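Side-chain contacts in KLLA0C04147p (Kluyveromyces lactis, PDB 5H2D), which binds ergosterol through its oxysterol-binding domain and probably transfers sterol between membranes: residues A[21-26]-A[345-350]; A[307-310]-A[314-317]; A[336-341]-A[357-362]. All blocks are in the same frame, centred on the assembly; numbering follows the deposited sequence.

Interaction 1. Residues A[21-26]-A[345-350]; sequences SFLGYE and LPWLPP
W347 lays one face of its indole against L23, whose CB stands over the six-membered ring in a CH-pi contact, 3.9 Å from the ring centroid and 16° off the ring normal. Segment 21-26 contains a type II beta turn, F22 to Y25, closed by the backbone bond from Y25 N to F22 O, and it meets a short 3-10 turn at 345-347; the two loops join in the oxysterol-binding domain. With CG anti to the carbonyl carbon (chi1 -60°), L23 directs CD1 along the same face, 3.7 Å from W347 CH2. The pyrrole half of the indole meets backbone instead: G24, at the third position of the turn with positive phi (91°), brings its CA obliquely to the CD1-NE1 bond, 3.4 Å from W347 NE1. Around the contact, H426 brings its ring to W347, R423 of helix 419-424 touches the indole and also binds L23 O, and Y25 OH is bonded to E130 on strand 128-133. E26 links turn and indole through both carboxylate oxygens: OE1 accepts from G24 N at 3.1 Å on its syn side, somewhat out of the carboxylate plane, while OE2 accepts from a water that in turn receives the indole N-H, with W347 NE1 3.0 Å from the water oxygen.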
loop_
_atom_site.group_PDB
_atom_site.type_symbol
_atom_site.label_atom_id
_atom_site.label_comp_id
_atom_site.label_asym_id
_atom_site.label_seq_id
_atom_site.Cartn_x
_atom_site.Cartn_y
_atom_site.Cartn_z
ATOM N N SER A 21 -15.642 2.765 13.709
ATOM C CA SER A 21 -14.744 2.437 12.602
ATOM C C SER A 21 -15.168 1.193 11.837
ATOM O O SER A 21 -14.769 1.019 10.681
ATOM C CB SER A 21 -13.332 2.247 13.152
ATOM O OG SER A 21 -12.962 3.366 13.927
ATOM N N PHE A 22 -15.943 0.308 12.448
ATOM C CA PHE A 22 -16.302 -0.946 11.810
ATOM C C PHE A 22 -17.761 -0.991 11.398
ATOM O O PHE A 22 -18.194 -1.979 10.797
ATOM C CB PHE A 22 -15.940 -2.099 12.747
ATOM C CG PHE A 22 -14.529 -2.007 13.241
ATOM C CD1 PHE A 22 -13.472 -2.243 12.373
ATOM C CD2 PHE A 22 -14.251 -1.608 14.536
ATOM C CE1 PHE A 22 -12.170 -2.126 12.804
ATOM C CE2 PHE A 22 -12.943 -1.478 14.972
ATOM C CZ PHE A 22 -11.897 -1.743 14.103
ATOM N N LEU A 23 -18.514 0.073 11.664
ATOM C CA LEU A 23 -19.888 0.145 11.190
ATOM C C LEU A 23 -19.926 0.055 9.672
ATOM O O LEU A 23 -19.150 0.726 8.980
ATOM C CB LEU A 23 -20.539 1.444 11.651
ATOM C CG LEU A 23 -20.598 1.623 13.161
ATOM C CD1 LEU A 23 -21.031 3.033 13.491
ATOM C CD2 LEU A 23 -21.544 0.591 13.780
ATOM N N GLY A 24 -20.834 -0.772 9.164
ATOM C CA GLY A 24 -21.010 -0.959 7.738
ATOM C C GLY A 24 -20.182 -2.082 7.149
ATOM O O GLY A 24 -20.318 -2.373 5.954
ATOM N N TYR A 25 -19.326 -2.718 7.947
ATOM C CA TYR A 25 -18.460 -3.787 7.470
ATOM C C TYR A 25 -18.970 -5.161 7.891
ATOM O O TYR A 25 -18.190 -6.114 8.019
ATOM C CB TYR A 25 -17.023 -3.528 7.932
ATOM C CG TYR A 25 -16.366 -2.449 7.084
ATOM C CD1 TYR A 25 -15.812 -2.765 5.854
ATOM C CD2 TYR A 25 -16.342 -1.121 7.494
ATOM C CE1 TYR A 25 -15.233 -1.788 5.057
ATOM C CE2 TYR A 25 -15.768 -0.128 6.700
ATOM C CZ TYR A 25 -15.217 -0.484 5.485
ATOM O OH TYR A 25 -14.656 0.482 4.690
ATOM N N GLU A 26 -20.296 -5.281 8.055
ATOM C CA GLU A 26 -20.894 -6.531 8.511
ATOM C C GLU A 26 -20.881 -7.612 7.437
ATOM O O GLU A 26 -20.887 -8.804 7.771
ATOM C CB GLU A 26 -22.329 -6.281 8.984
ATOM C CG GLU A 26 -22.434 -5.356 10.191
ATOM C CD GLU A 26 -22.343 -3.876 9.832
ATOM O OE1 GLU A 26 -22.120 -3.044 10.748
ATOM O OE2 GLU A 26 -22.511 -3.542 8.643
ATOM N N LEU A 345 -22.344 0.558 1.586
ATOM C CA LEU A 345 -22.637 1.695 0.717
ATOM C C LEU A 345 -23.314 2.870 1.423
ATOM O O LEU A 345 -22.920 4.018 1.152
ATOM C CB LEU A 345 -23.484 1.233 -0.481
ATOM C CG LEU A 345 -22.806 0.248 -1.434
ATOM C CD1 LEU A 345 -23.763 -0.190 -2.540
ATOM C CD2 LEU A 345 -21.561 0.881 -2.034
ATOM N N PRO A 346 -24.304 2.683 2.304
ATOM C CA PRO A 346 -24.966 3.857 2.904
ATOM C C PRO A 346 -24.047 4.706 3.770
ATOM O O PRO A 346 -24.351 5.889 3.983
ATOM C CB PRO A 346 -26.102 3.239 3.735
ATOM C CG PRO A 346 -26.327 1.879 3.129
ATOM C CD PRO A 346 -24.933 1.422 2.734
ATOM N N TRP A 347 -22.923 4.153 4.241
ATOM C CA TRP A 347 -21.985 4.881 5.084
ATOM C C TRP A 347 -21.002 5.737 4.295
ATOM O O TRP A 347 -20.417 6.663 4.862
ATOM C CB TRP A 347 -21.180 3.899 5.944
ATOM C CG TRP A 347 -22.024 3.129 6.912
ATOM C CD1 TRP A 347 -22.592 1.897 6.715
ATOM C CD2 TRP A 347 -22.418 3.551 8.222
ATOM N NE1 TRP A 347 -23.315 1.530 7.833
ATOM C CE2 TRP A 347 -23.221 2.525 8.768
ATOM C CE3 TRP A 347 -22.170 4.697 8.985
ATOM C CZ2 TRP A 347 -23.778 2.614 10.048
ATOM C CZ3 TRP A 347 -22.719 4.781 10.257
ATOM C CH2 TRP A 347 -23.512 3.742 10.774
ATOM N N LEU A 348 -20.807 5.445 3.022
ATOM C CA LEU A 348 -19.684 6.030 2.308
ATOM C C LEU A 348 -19.914 7.495 1.951
ATOM O O LEU A 348 -21.042 7.910 1.656
ATOM C CB LEU A 348 -19.423 5.255 1.021
ATOM C CG LEU A 348 -19.046 3.785 1.186
ATOM C CD1 LEU A 348 -18.987 3.124 -0.183
ATOM C CD2 LEU A 348 -17.710 3.631 1.922
ATOM N N PRO A 349 -18.846 8.280 1.903
ATOM C CA PRO A 349 -18.915 9.598 1.273
ATOM C C PRO A 349 -19.077 9.438 -0.222
ATOM O O PRO A 349 -18.719 8.383 -0.767
ATOM C CB PRO A 349 -17.552 10.217 1.615
ATOM C CG PRO A 349 -16.627 9.022 1.700
ATOM C CD PRO A 349 -17.463 7.878 2.228
ATOM N N PRO A 350 -19.582 10.457 -0.924
ATOM C CA PRO A 350 -19.718 10.346 -2.385
ATOM C C PRO A 350 -18.396 10.194 -3.107
ATOM O O PRO A 350 -18.404 9.885 -4.301
ATOM C CB PRO A 350 -20.410 11.658 -2.788
ATOM C CG PRO A 350 -20.903 12.260 -1.524
ATOM C CD PRO A 350 -20.112 11.723 -0.393
HETATM O O HOH W 1 -24.476 -1.045 8.719
#

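Interaction 2. Residues A[307-310]-A[314-317]; sequences GPKY and RFNV
F315 offers one ring face to the backbone of P308 and K309, an arrangement that shows how, in this oxysterol-binding domain, an aromatic residue on a strand can carry the loop leading into it. P308 CA sits over the ring centre, 3.6 Å from the centroid and 13° off the normal, a CH-pi contact made by a backbone carbon. K309 N lies above the same face but nearer the rim, 3.5 Å from F315 CD1. At the other end of the ring P308 CB meets F315 CE2 at 4.0 Å. The aliphatic start of K309 slides past F315 in the opposite sense: its CB approaches F315 CD1, and the chain then bends at chi2 and leads away. The ring gets beneath the loop because F315 places CG between its backbone N and carbonyl carbon (chi1 53°). G307 O comes to 3.2 Å from F315 CB; this carbonyl is buried by the contact and has no polar partner in the model. Further out, S304 OG binds R314 O, and S305 OG binds N316 ND2, so residues just before the loop hold the strand. Strand 314-319 pairs antiparallel with strand 276-281, through F315 with A279 and V317 with V277, while Y101 of helix 95-108 packs against both P308 and F315, placing the contact between that helix and strand 314-319, beside strand 276-281.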
loop_
_atom_site.group_PDB
_atom_site.type_symbol
_atom_site.label_atom_id
_atom_site.label_comp_id
_atom_site.label_asym_id
_atom_site.label_seq_id
_atom_site.Cartn_x
_atom_site.Cartn_y
_atom_site.Cartn_z
ATOM N N GLY A 307 7.790 -19.926 15.059
ATOM C CA GLY A 307 8.051 -18.612 15.594
ATOM C C GLY A 307 9.529 -18.324 15.735
ATOM O O GLY A 307 10.381 -19.124 15.332
ATOM N N PRO A 308 9.861 -17.180 16.325
ATOM C CA PRO A 308 11.262 -16.753 16.372
ATOM C C PRO A 308 12.117 -17.675 17.224
ATOM O O PRO A 308 11.652 -18.294 18.184
ATOM C CB PRO A 308 11.193 -15.352 16.992
ATOM C CG PRO A 308 9.767 -14.944 16.889
ATOM C CD PRO A 308 8.955 -16.183 16.921
ATOM N N LYS A 309 13.388 -17.743 16.860
ATOM C CA LYS A 309 14.370 -18.564 17.552
ATOM C C LYS A 309 15.587 -17.707 17.862
ATOM O O LYS A 309 16.048 -16.940 17.013
ATOM C CB LYS A 309 14.787 -19.778 16.702
ATOM C CG LYS A 309 13.660 -20.700 16.287
ATOM C CD LYS A 309 13.016 -21.392 17.480
ATOM C CE LYS A 309 12.012 -22.439 17.017
ATOM N NZ LYS A 309 11.426 -23.229 18.143
ATOM N N TYR A 310 16.110 -17.830 19.081
ATOM C CA TYR A 310 17.283 -17.065 19.480
ATOM C C TYR A 310 18.577 -17.868 19.417
ATOM O O TYR A 310 19.650 -17.309 19.670
ATOM C CB TYR A 310 17.087 -16.498 20.893
ATOM C CG TYR A 310 16.326 -15.182 20.918
ATOM C CD1 TYR A 310 14.936 -15.157 20.831
ATOM C CD2 TYR A 310 17.002 -13.973 21.017
ATOM C CE1 TYR A 310 14.237 -13.959 20.849
ATOM C CE2 TYR A 310 16.311 -12.765 21.026
ATOM C CZ TYR A 310 14.932 -12.772 20.947
ATOM O OH TYR A 310 14.232 -11.587 20.969
ATOM N N ARG A 314 17.179 -21.334 11.744
ATOM C CA ARG A 314 16.298 -20.556 10.881
ATOM C C ARG A 314 14.837 -20.782 11.242
ATOM O O ARG A 314 14.436 -21.870 11.663
ATOM C CB ARG A 314 16.526 -20.915 9.411
ATOM C CG ARG A 314 17.884 -20.500 8.876
ATOM C CD ARG A 314 17.889 -20.430 7.352
ATOM N NE ARG A 314 17.532 -21.704 6.730
ATOM C CZ ARG A 314 16.327 -21.990 6.245
ATOM N NH1 ARG A 314 16.097 -23.176 5.696
ATOM N NH2 ARG A 314 15.352 -21.093 6.303
ATOM N N PHE A 315 14.028 -19.738 11.059
ATOM C CA PHE A 315 12.593 -19.853 11.268
ATOM C C PHE A 315 11.861 -19.089 10.175
ATOM O O PHE A 315 12.339 -18.050 9.712
ATOM C CB PHE A 315 12.171 -19.336 12.651
ATOM C CG PHE A 315 12.645 -17.943 12.959
ATOM C CD1 PHE A 315 13.935 -17.720 13.427
ATOM C CD2 PHE A 315 11.797 -16.858 12.810
ATOM C CE1 PHE A 315 14.379 -16.445 13.727
ATOM C CE2 PHE A 315 12.231 -15.576 13.108
ATOM C CZ PHE A 315 13.524 -15.365 13.564
ATOM N N ASN A 316 10.717 -19.628 9.760
ATOM C CA ASN A 316 9.878 -18.959 8.773
ATOM C C ASN A 316 9.182 -17.760 9.399
ATOM O O ASN A 316 8.759 -17.799 10.558
ATOM C CB ASN A 316 8.845 -19.934 8.212
ATOM C CG ASN A 316 9.482 -21.068 7.436
ATOM O OD1 ASN A 316 10.515 -20.886 6.795
ATOM N ND2 ASN A 316 8.872 -22.251 7.497
ATOM N N VAL A 317 9.068 -16.679 8.627
ATOM C CA VAL A 317 8.405 -15.467 9.080
ATOM C C VAL A 317 7.216 -15.112 8.200
ATOM O O VAL A 317 6.165 -14.702 8.708
ATOM C CB VAL A 317 9.392 -14.279 9.160
ATOM C CG1 VAL A 317 10.483 -14.555 10.191
ATOM C CG2 VAL A 317 10.003 -14.001 7.806
#

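Interaction 3. Residues A[336-341]-A[357-362]; sequences TLNAPQ and PDQRAM
Just past helix 332-337 the backbone turns at N338 and passes through an inverse gamma turn centred on P340, presenting N338 O to helix 357-363, with the CA atoms of N338 and R360 8.3 Å apart. R360 grips that carbonyl end-on with both terminal nitrogens: NH2 reaches N338 O at 2.9 Å (N-H...O 159°), NH1 at 3.2 Å along a more bent path (138°). The oxygen lies in the guanidinium plane. Bends at chi2 and chi3 fold the arginine chain back to this position. P340 CG rests over one guanidinium face, 3.9 Å from R360 CZ, while N338 ND2 lies over the opposite face, close to R360 NH2 but not bonded to it, its amide plane 14° from that of the guanidinium. This amide is held from outside: Q74 NE2 donates to N338 OD1 and E363 OE2 accepts from ND2. Q359 NE2 lies 3.5 Å from N338 ND2 as a mere neighbour of like donors, and bonds to Q74 OE1. R360 also salt-bridges E363 and donates to R354 O. In the oxysterol-binding domain this grip ties the turn after helix 332-337 to helix 357-363, with L337 packing on strand 128-133 and Q359 on strand 119-121.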
loop_
_atom_site.group_PDB
_atom_site.type_symbol
_atom_site.label_atom_id
_atom_site.label_comp_id
_atom_site.label_asym_id
_atom_site.label_seq_id
_atom_site.Cartn_x
_atom_site.Cartn_y
_atom_site.Cartn_z
ATOM N N THR A 336 -11.137 -7.980 -2.344
ATOM C CA THR A 336 -12.000 -7.437 -1.293
ATOM C C THR A 336 -12.122 -5.915 -1.333
ATOM O O THR A 336 -13.046 -5.367 -0.718
ATOM C CB THR A 336 -11.514 -7.833 0.112
ATOM O OG1 THR A 336 -10.333 -7.089 0.466
ATOM C CG2 THR A 336 -11.258 -9.334 0.216
ATOM N N LEU A 337 -11.228 -5.216 -2.038
ATOM C CA LEU A 337 -11.055 -3.791 -1.786
ATOM C C LEU A 337 -12.125 -2.945 -2.462
ATOM O O LEU A 337 -12.673 -2.024 -1.844
ATOM C CB LEU A 337 -9.671 -3.346 -2.258
ATOM C CG LEU A 337 -8.512 -3.928 -1.452
ATOM C CD1 LEU A 337 -7.169 -3.568 -2.088
ATOM C CD2 LEU A 337 -8.552 -3.464 -0.010
ATOM N N ASN A 338 -12.402 -3.203 -3.740
ATOM C CA ASN A 338 -13.383 -2.416 -4.480
ATOM C C ASN A 338 -14.783 -3.011 -4.413
ATOM O O ASN A 338 -15.587 -2.787 -5.328
ATOM C CB ASN A 338 -12.954 -2.253 -5.939
ATOM C CG ASN A 338 -13.582 -1.029 -6.583
ATOM O OD1 ASN A 338 -13.670 0.020 -5.957
ATOM N ND2 ASN A 338 -14.056 -1.170 -7.827
ATOM N N ALA A 339 -15.100 -3.746 -3.355
ATOM C CA ALA A 339 -16.400 -4.412 -3.248
ATOM C C ALA A 339 -17.476 -3.422 -2.828
ATOM O O ALA A 339 -17.345 -2.794 -1.773
ATOM C CB ALA A 339 -16.325 -5.544 -2.234
ATOM N N PRO A 340 -18.561 -3.265 -3.604
ATOM C CA PRO A 340 -19.673 -2.377 -3.206
ATOM C C PRO A 340 -20.610 -3.093 -2.240
ATOM O O PRO A 340 -21.773 -3.395 -2.550
ATOM C CB PRO A 340 -20.333 -2.059 -4.550
ATOM C CG PRO A 340 -20.158 -3.328 -5.328
ATOM C CD PRO A 340 -18.788 -3.872 -4.928
ATOM N N GLN A 341 -20.072 -3.380 -1.059
ATOM C CA GLN A 341 -20.757 -4.214 -0.075
ATOM C C GLN A 341 -22.091 -3.583 0.317
ATOM O O GLN A 341 -22.133 -2.397 0.671
ATOM C CB GLN A 341 -19.871 -4.408 1.159
ATOM C CG GLN A 341 -18.521 -5.086 0.879
ATOM C CD GLN A 341 -18.626 -6.578 0.580
ATOM O OE1 GLN A 341 -19.038 -6.982 -0.502
ATOM N NE2 GLN A 341 -18.224 -7.401 1.545
ATOM N N PRO A 357 -17.525 5.399 -11.170
ATOM C CA PRO A 357 -18.314 4.657 -12.165
ATOM C C PRO A 357 -17.522 4.098 -13.332
ATOM O O PRO A 357 -17.913 3.057 -13.880
ATOM C CB PRO A 357 -19.337 5.703 -12.643
ATOM C CG PRO A 357 -18.696 7.018 -12.400
ATOM C CD PRO A 357 -17.891 6.823 -11.120
ATOM N N ASP A 358 -16.454 4.778 -13.770
ATOM C CA ASP A 358 -15.641 4.192 -14.835
ATOM C C ASP A 358 -14.899 2.963 -14.330
ATOM O O ASP A 358 -14.843 1.927 -15.011
ATOM C CB ASP A 358 -14.668 5.219 -15.444
ATOM C CG ASP A 358 -13.875 6.011 -14.415
ATOM O OD1 ASP A 358 -14.215 6.026 -13.211
ATOM O OD2 ASP A 358 -12.904 6.670 -14.852
ATOM N N GLN A 359 -14.341 3.052 -13.127
ATOM C CA GLN A 359 -13.666 1.901 -12.547
ATOM C C GLN A 359 -14.639 0.748 -12.304
ATOM O O GLN A 359 -14.280 -0.417 -12.500
ATOM C CB GLN A 359 -12.969 2.320 -11.253
ATOM C CG GLN A 359 -12.138 1.218 -10.647
ATOM C CD GLN A 359 -11.394 1.684 -9.426
ATOM O OE1 GLN A 359 -10.943 2.827 -9.352
ATOM N NE2 GLN A 359 -11.263 0.796 -8.451
ATOM N N ARG A 360 -15.867 1.048 -11.868
ATOM C CA ARG A 360 -16.859 -0.008 -11.668
ATOM C C ARG A 360 -17.198 -0.698 -12.984
ATOM O O ARG A 360 -17.281 -1.931 -13.047
ATOM C CB ARG A 360 -18.126 0.566 -11.035
ATOM C CG ARG A 360 -19.289 -0.435 -10.922
ATOM C CD ARG A 360 -18.994 -1.564 -9.931
ATOM N NE ARG A 360 -18.568 -1.004 -8.654
ATOM C CZ ARG A 360 -17.703 -1.590 -7.833
ATOM N NH1 ARG A 360 -17.192 -2.773 -8.135
ATOM N NH2 ARG A 360 -17.342 -0.976 -6.716
ATOM N N ALA A 361 -17.423 0.088 -14.039
ATOM C CA ALA A 361 -17.704 -0.499 -15.345
ATOM C C ALA A 361 -16.572 -1.411 -15.784
ATOM O O ALA A 361 -16.811 -2.524 -16.273
ATOM C CB ALA A 361 -17.936 0.597 -16.382
ATOM N N MET A 362 -15.326 -0.966 -15.611
ATOM C CA MET A 362 -14.208 -1.786 -16.059
ATOM C C MET A 362 -14.155 -3.090 -15.279
ATOM O O MET A 362 -13.917 -4.159 -15.857
ATOM C CB MET A 362 -12.887 -1.037 -15.917
ATOM C CG MET A 362 -11.737 -1.851 -16.480
ATOM S SD MET A 362 -10.136 -1.066 -16.222
ATOM C CE MET A 362 -10.244 0.301 -17.371
#

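Overall arrangement
The three contacts illustrate how parts of an oxysterol-binding domain are tied together: two of them adjoin and the third lies apart. Interaction 2 lies nested inside the long loop closed by interaction 1, whereas interactions 1 and 3 alternate along the chain, 345-350 falling between the two segments of 3. Those two have centres about 15 Å apart and touch where L345 CD1 packs on P340 O at 3.8 Å; both also lean on strand 128-133. Interaction 2 stands about 39 Å, centre to centre, from each, and on the opposite side of the chain's centre from 3. The Q359 side chain is about 13 Å from the bound ergosterol, so interaction 3 is not part of the sterol pocket.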